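Local coordinates for protein arabinofuranosidase (Bifidobacterium longum, PDB 2Y2W) that hydrolyses terminal non-reducing alpha-L-arabinofuranosyl residues of arabinan and arabinoxylan, as a family 51 glycoside hydrolase involved in plant cell wall degradation, at residues D[300-306]-D[383-387]; D[343-348]-D[378-384]. Residue numbers count along the deposited sequence, not the author numbering.

Contact 1 (D[300-306]-D[383-387]); sequences MQDFLAS and ADAVV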
loop_
_atom_site.group_PDB
_atom_site.type_symbol
_atom_site.label_atom_id
_atom_site.label_comp_id
_atom_site.label_asym_id
_atom_site.label_seq_id
_atom_site.Cartn_x
_atom_site.Cartn_y
_atom_site.Cartn_z
ATOM N N MET D 300 38.170 22.364 -9.447
ATOM C CA MET D 300 37.844 22.839 -10.792
ATOM C C MET D 300 38.225 21.810 -11.858
ATOM O O MET D 300 37.421 21.505 -12.742
ATOM C CB MET D 300 38.529 24.188 -11.058
ATOM C CG MET D 300 38.511 24.674 -12.511
ATOM S SD MET D 300 36.869 24.841 -13.240
ATOM C CE MET D 300 36.172 26.184 -12.279
ATOM N N GLN D 301 39.440 21.274 -11.759
ATOM C CA GLN D 301 39.936 20.270 -12.707
ATOM C C GLN D 301 39.150 18.955 -12.640
ATOM O O GLN D 301 38.950 18.298 -13.662
ATOM C CB GLN D 301 41.438 20.016 -12.501
ATOM C CG GLN D 301 42.117 19.237 -13.634
ATOM C CD GLN D 301 42.213 20.027 -14.932
ATOM O OE1 GLN D 301 43.113 20.849 -15.111
ATOM N NE2 GLN D 301 41.290 19.767 -15.851
ATOM N N ASP D 302 38.713 18.579 -11.438
ATOM C CA ASP D 302 37.829 17.426 -11.258
ATOM C C ASP D 302 36.485 17.669 -11.948
ATOM O O ASP D 302 35.924 16.771 -12.582
ATOM C CB ASP D 302 37.590 17.143 -9.769
ATOM C CG ASP D 302 38.853 16.723 -9.031
ATOM O OD1 ASP D 302 39.943 16.692 -9.644
ATOM O OD2 ASP D 302 38.747 16.427 -7.819
ATOM N N PHE D 303 35.988 18.897 -11.814
ATOM C CA PHE D 303 34.695 19.301 -12.350
ATOM C C PHE D 303 34.672 19.347 -13.882
ATOM O O PHE D 303 33.671 18.984 -14.501
ATOM C CB PHE D 303 34.285 20.648 -11.748
ATOM C CG PHE D 303 33.043 21.238 -12.349
ATOM C CD1 PHE D 303 31.845 20.527 -12.357
ATOM C CD2 PHE D 303 33.065 22.516 -12.890
ATOM C CE1 PHE D 303 30.698 21.075 -12.911
ATOM C CE2 PHE D 303 31.922 23.077 -13.438
ATOM C CZ PHE D 303 30.735 22.355 -13.447
ATOM N N LEU D 304 35.776 19.778 -14.486
ATOM C CA LEU D 304 35.873 19.850 -15.944
ATOM C C LEU D 304 35.900 18.465 -16.595
ATOM O O LEU D 304 35.552 18.318 -17.768
ATOM C CB LEU D 304 37.087 20.681 -16.372
ATOM C CG LEU D 304 37.032 22.187 -16.078
ATOM C CD1 LEU D 304 38.435 22.776 -16.032
ATOM C CD2 LEU D 304 36.163 22.931 -17.084
ATOM N N ALA D 305 36.294 17.455 -15.822
ATOM C CA ALA D 305 36.313 16.073 -16.295
ATOM C C ALA D 305 35.117 15.264 -15.781
ATOM O O ALA D 305 35.216 14.045 -15.596
ATOM C CB ALA D 305 37.629 15.402 -15.907
ATOM N N SER D 306 33.987 15.941 -15.571
ATOM C CA SER D 306 32.774 15.311 -15.036
ATOM C C SER D 306 32.132 14.308 -15.990
ATOM O O SER D 306 31.361 13.446 -15.562
ATOM C CB SER D 306 31.746 16.365 -14.622
ATOM O OG SER D 306 32.142 17.008 -13.424
ATOM N N ALA D 383 32.884 28.160 -17.184
ATOM C CA ALA D 383 33.316 26.786 -16.935
ATOM C C ALA D 383 32.139 25.814 -16.869
ATOM O O ALA D 383 32.222 24.703 -17.394
ATOM C CB ALA D 383 34.144 26.711 -15.661
ATOM N N ASP D 384 31.048 26.241 -16.230
ATOM C CA ASP D 384 29.833 25.428 -16.113
ATOM C C ASP D 384 29.285 25.035 -17.486
ATOM O O ASP D 384 28.820 23.910 -17.679
ATOM C CB ASP D 384 28.757 26.169 -15.312
ATOM C CG ASP D 384 29.137 26.369 -13.850
ATOM O OD1 ASP D 384 29.887 25.537 -13.296
ATOM O OD2 ASP D 384 28.679 27.365 -13.248
ATOM N N ALA D 385 29.357 25.971 -18.430
ATOM C CA ALA D 385 28.909 25.745 -19.801
ATOM C C ALA D 385 29.784 24.733 -20.536
ATOM O O ALA D 385 29.270 23.888 -21.271
ATOM C CB ALA D 385 28.864 27.053 -20.560
ATOM N N VAL D 386 31.099 24.817 -20.330
ATOM C CA VAL D 386 32.051 23.915 -20.989
ATOM C C VAL D 386 31.866 22.471 -20.508
ATOM O O VAL D 386 32.011 21.525 -21.288
ATOM C CB VAL D 386 33.529 24.389 -20.809
ATOM C CG1 VAL D 386 34.514 23.409 -21.445
ATOM C CG2 VAL D 386 33.724 25.778 -21.405
ATOM N N VAL D 387 31.529 22.313 -19.230
ATOM C CA VAL D 387 31.248 20.995 -18.657
ATOM C C VAL D 387 29.991 20.380 -19.281
ATOM O O VAL D 387 29.984 19.197 -19.623
ATOM C CB VAL D 387 31.140 21.048 -17.103
ATOM C CG1 VAL D 387 30.742 19.689 -16.526
ATOM C CG2 VAL D 387 32.458 21.497 -16.502
#

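Contact 2 (D[343-348]-D[378-384]); sequences VWYSDK and DIYTAAD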
loop_
_atom_site.group_PDB
_atom_site.type_symbol
_atom_site.label_atom_id
_atom_site.label_comp_id
_atom_site.label_asym_id
_atom_site.label_seq_id
_atom_site.Cartn_x
_atom_site.Cartn_y
_atom_site.Cartn_z
ATOM N N VAL D 343 24.517 20.819 -14.653
ATOM C CA VAL D 343 25.302 21.421 -13.584
ATOM C C VAL D 343 24.383 21.994 -12.509
ATOM O O VAL D 343 23.510 22.809 -12.806
ATOM C CB VAL D 343 26.257 22.520 -14.126
ATOM C CG1 VAL D 343 26.924 23.280 -12.987
ATOM C CG2 VAL D 343 27.313 21.912 -15.040
ATOM N N TRP D 344 24.582 21.551 -11.266
ATOM C CA TRP D 344 23.831 22.067 -10.117
ATOM C C TRP D 344 24.683 22.129 -8.850
ATOM O O TRP D 344 25.168 21.106 -8.361
ATOM C CB TRP D 344 22.556 21.241 -9.882
ATOM C CG TRP D 344 21.814 21.543 -8.593
ATOM C CD1 TRP D 344 21.700 22.754 -7.966
ATOM C CD2 TRP D 344 21.057 20.615 -7.801
ATOM N NE1 TRP D 344 20.938 22.635 -6.829
ATOM C CE2 TRP D 344 20.528 21.333 -6.705
ATOM C CE3 TRP D 344 20.777 19.247 -7.911
ATOM C CZ2 TRP D 344 19.736 20.728 -5.722
ATOM C CZ3 TRP D 344 19.987 18.645 -6.932
ATOM C CH2 TRP D 344 19.478 19.387 -5.852
ATOM N N TYR D 345 24.853 23.343 -8.331
ATOM C CA TYR D 345 25.549 23.574 -7.067
ATOM C C TYR D 345 24.628 23.221 -5.900
ATOM O O TYR D 345 23.910 24.074 -5.371
ATOM C CB TYR D 345 26.047 25.024 -6.982
ATOM C CG TYR D 345 27.220 25.310 -7.895
ATOM C CD1 TYR D 345 27.022 25.746 -9.207
ATOM C CD2 TYR D 345 28.529 25.140 -7.449
ATOM C CE1 TYR D 345 28.103 26.001 -10.054
ATOM C CE2 TYR D 345 29.614 25.390 -8.285
ATOM C CZ TYR D 345 29.397 25.820 -9.583
ATOM O OH TYR D 345 30.473 26.067 -10.405
ATOM N N SER D 346 24.661 21.947 -5.512
ATOM C CA SER D 346 23.713 21.383 -4.550
ATOM C C SER D 346 24.055 21.652 -3.083
ATOM O O SER D 346 23.273 21.317 -2.190
ATOM C CB SER D 346 23.541 19.880 -4.794
ATOM O OG SER D 346 24.794 19.221 -4.861
ATOM N N ASP D 347 25.212 22.264 -2.839
ATOM C CA ASP D 347 25.627 22.629 -1.483
ATOM C C ASP D 347 24.754 23.724 -0.862
ATOM O O ASP D 347 24.573 23.761 0.359
ATOM C CB ASP D 347 27.110 23.019 -1.442
ATOM C CG ASP D 347 27.481 24.072 -2.475
ATOM O OD1 ASP D 347 26.789 24.193 -3.507
ATOM O OD2 ASP D 347 28.490 24.774 -2.254
ATOM N N LYS D 348 24.213 24.599 -1.709
ATOM C CA LYS D 348 23.284 25.649 -1.281
ATOM C C LYS D 348 21.977 25.059 -0.742
ATOM O O LYS D 348 21.427 25.550 0.245
ATOM C CB LYS D 348 22.989 26.620 -2.436
ATOM C CG LYS D 348 24.067 27.682 -2.710
ATOM C CD LYS D 348 25.318 27.098 -3.366
ATOM C CE LYS D 348 26.240 28.181 -3.909
ATOM N NZ LYS D 348 25.884 28.577 -5.302
ATOM N N ASP D 378 20.861 29.032 -9.952
ATOM C CA ASP D 378 22.303 29.093 -10.163
ATOM C C ASP D 378 22.659 29.973 -11.353
ATOM O O ASP D 378 22.038 29.880 -12.415
ATOM C CB ASP D 378 22.882 27.687 -10.351
ATOM C CG ASP D 378 22.933 26.891 -9.054
ATOM O OD1 ASP D 378 22.819 27.491 -7.961
ATOM O OD2 ASP D 378 23.097 25.653 -9.130
ATOM N N ILE D 379 23.656 30.832 -11.154
ATOM C CA ILE D 379 24.129 31.739 -12.195
ATOM C C ILE D 379 25.395 31.131 -12.794
ATOM O O ILE D 379 26.431 31.047 -12.132
ATOM C CB ILE D 379 24.394 33.170 -11.641
ATOM C CG1 ILE D 379 23.348 33.568 -10.586
ATOM C CG2 ILE D 379 24.416 34.190 -12.765
ATOM C CD1 ILE D 379 21.949 33.875 -11.135
ATOM N N TYR D 380 25.295 30.695 -14.049
ATOM C CA TYR D 380 26.302 29.824 -14.652
ATOM C C TYR D 380 27.549 30.536 -15.158
ATOM O O TYR D 380 27.469 31.552 -15.847
ATOM C CB TYR D 380 25.690 28.983 -15.774
ATOM C CG TYR D 380 24.774 27.879 -15.294
ATOM C CD1 TYR D 380 25.261 26.836 -14.505
ATOM C CD2 TYR D 380 23.428 27.866 -15.643
ATOM C CE1 TYR D 380 24.427 25.818 -14.066
ATOM C CE2 TYR D 380 22.585 26.848 -15.211
ATOM C CZ TYR D 380 23.093 25.830 -14.423
ATOM O OH TYR D 380 22.266 24.822 -13.996
ATOM N N THR D 381 28.699 29.966 -14.815
ATOM C CA THR D 381 29.999 30.484 -15.222
ATOM C C THR D 381 30.412 29.891 -16.564
ATOM O O THR D 381 29.836 28.897 -17.014
ATOM C CB THR D 381 31.084 30.145 -14.182
ATOM O OG1 THR D 381 31.178 28.721 -14.034
ATOM C CG2 THR D 381 30.761 30.775 -12.832
ATOM N N ALA D 382 31.416 30.503 -17.192
ATOM C CA ALA D 382 31.966 30.016 -18.455
ATOM C C ALA D 382 32.396 28.555 -18.359
ATOM O O ALA D 382 32.280 27.806 -19.327
ATOM C CB ALA D 382 33.134 30.886 -18.893
ATOM N N ALA D 383 32.884 28.160 -17.184
ATOM C CA ALA D 383 33.316 26.786 -16.935
ATOM C C ALA D 383 32.139 25.814 -16.869
ATOM O O ALA D 383 32.222 24.703 -17.394
ATOM C CB ALA D 383 34.144 26.711 -15.661
ATOM N N ASP D 384 31.048 26.241 -16.230
ATOM C CA ASP D 384 29.833 25.428 -16.113
ATOM C C ASP D 384 29.285 25.035 -17.486
ATOM O O ASP D 384 28.820 23.910 -17.679
ATOM C CB ASP D 384 28.757 26.169 -15.312
ATOM C CG ASP D 384 29.137 26.369 -13.850
ATOM O OD1 ASP D 384 29.887 25.537 -13.296
ATOM O OD2 ASP D 384 28.679 27.365 -13.248
#

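Contact 1 (D[300-306]-D[383-387])
A buried, apolar helix-to-helix contact at the rim of the (beta/alpha)8 barrel, at the C-terminal ends of its strands, joins helix 297-304, which follows barrel strand 280-287, to the first turn of helix 382-397, which precedes the last barrel strand, 402-408. The short segments run in roughly the same direction, 34° apart, with their axes 10.3 Å apart at closest approach. Val387 is the centre of the contact. Its CA-to-CB bond points toward 300-306, and its CG2 lies over one face of the Phe303 ring, 3.7 Å from the centroid and 19° off the normal: a CH-pi contact. Val387 CG2 also sits 3.4 Å from Phe303 O and 4.0 Å from Leu304 CD2. One turn earlier on the second helix, Ala383 CB meets Met300 CE at 4.0 Å. The t rotamer of Phe303 carries its ring across to helix 382-397, where Phe303 CE2 comes to 3.2 Å from Asp384 OD1, a carboxylate oxygen hydrogen-bonded to Tyr345 OH; the other oxygen, OD2, accepts from Thr381 N. Ser306 OG donates to Phe303 O at 2.7 Å, and Ser306 CB lies 4.0 Å from Val387 CG1. Phe303 and Ser306 also touch Tyr287 of strand 280-287, and Ala383 is backbone-bonded to Pro523. With Ser306 OG bonded within its own segment and Asp384 bonded to Tyr345 and Thr381, the two helices are held together here by shape and van der Waals contact.

Contact 2 (D[343-348]-D[378-384])
Tyr345, in the m rotamer with its ring plane turned almost perpendicular to the CA-CB-CG plane (chi2 89°), reaches from the loop after barrel strand 335-341 to the start of helix 382-397, and Tyr345 OH donates to Asp384 OD1 at 3.0 Å. Asp384, also m, uses OD2 for its own helix start: Asp384 OD2 accepts from Thr381 N at 3.0 Å. Thr381, the N-cap, takes the p rotamer and returns a weak bond from Asp384 N to Thr381 OG1 at 3.3 Å, completing a capping box. Asp378 is m as well, and Asp378 OD2 accepts from Tyr345 N at 3.0 Å; Tyr345 is itself the centre of an inverse gamma turn. Asp378 OD2 also lies 3.4 Å from Trp344 CD1, at the edge of the indole. Such loops at the C-terminal ends of barrel strands shape the active site of a (beta/alpha)8 glycosidase, and this one carries Trp344, probably important for substrate recognition. The Trp344 side chain, in the t rotamer, starts away from 378-384 and meets Tyr286, a probable arabinofuranose-binding residue, edge-to-face; the likely nucleophile Glu340 lies just upstream in sequence. Tyr380, m, starts sideways yet brings its OH to Val343 O, donating at 2.6 Å, and its CE1 to 3.7 Å from Val343 CG1. Val343, t, also sets CG2 3.6 Å from Asp384 O. At the exposed margin Lys348 bends at chi2 (73°) and chi4 (-87°), leaving NZ 4.2 Å from Asp378 OD1, too far for a salt bridge.

How the contacts relate
Both contacts use the start of helix 382-397 and share Ala383 and Asp384, and their centres lie about 10 Å apart. Contact 1 is buried throughout and built from methyls and an aromatic face between two helices at the barrel rim. Contact 2 is mostly buried too, but has an exposed margin at Lys348; it joins the loop after strand 335-341 to the loop and first turn of helix 382-397 through directed hydrogen bonds to carboxylates and a carbonyl, near the probable substrate site. Asp384 belongs to both: its carboxylate is hydrogen-bonded in contact 2 and borders the Phe303 ring in contact 1. The two meet directly where Phe303 CZ packs against Val343 CG2 at 3.8 Å.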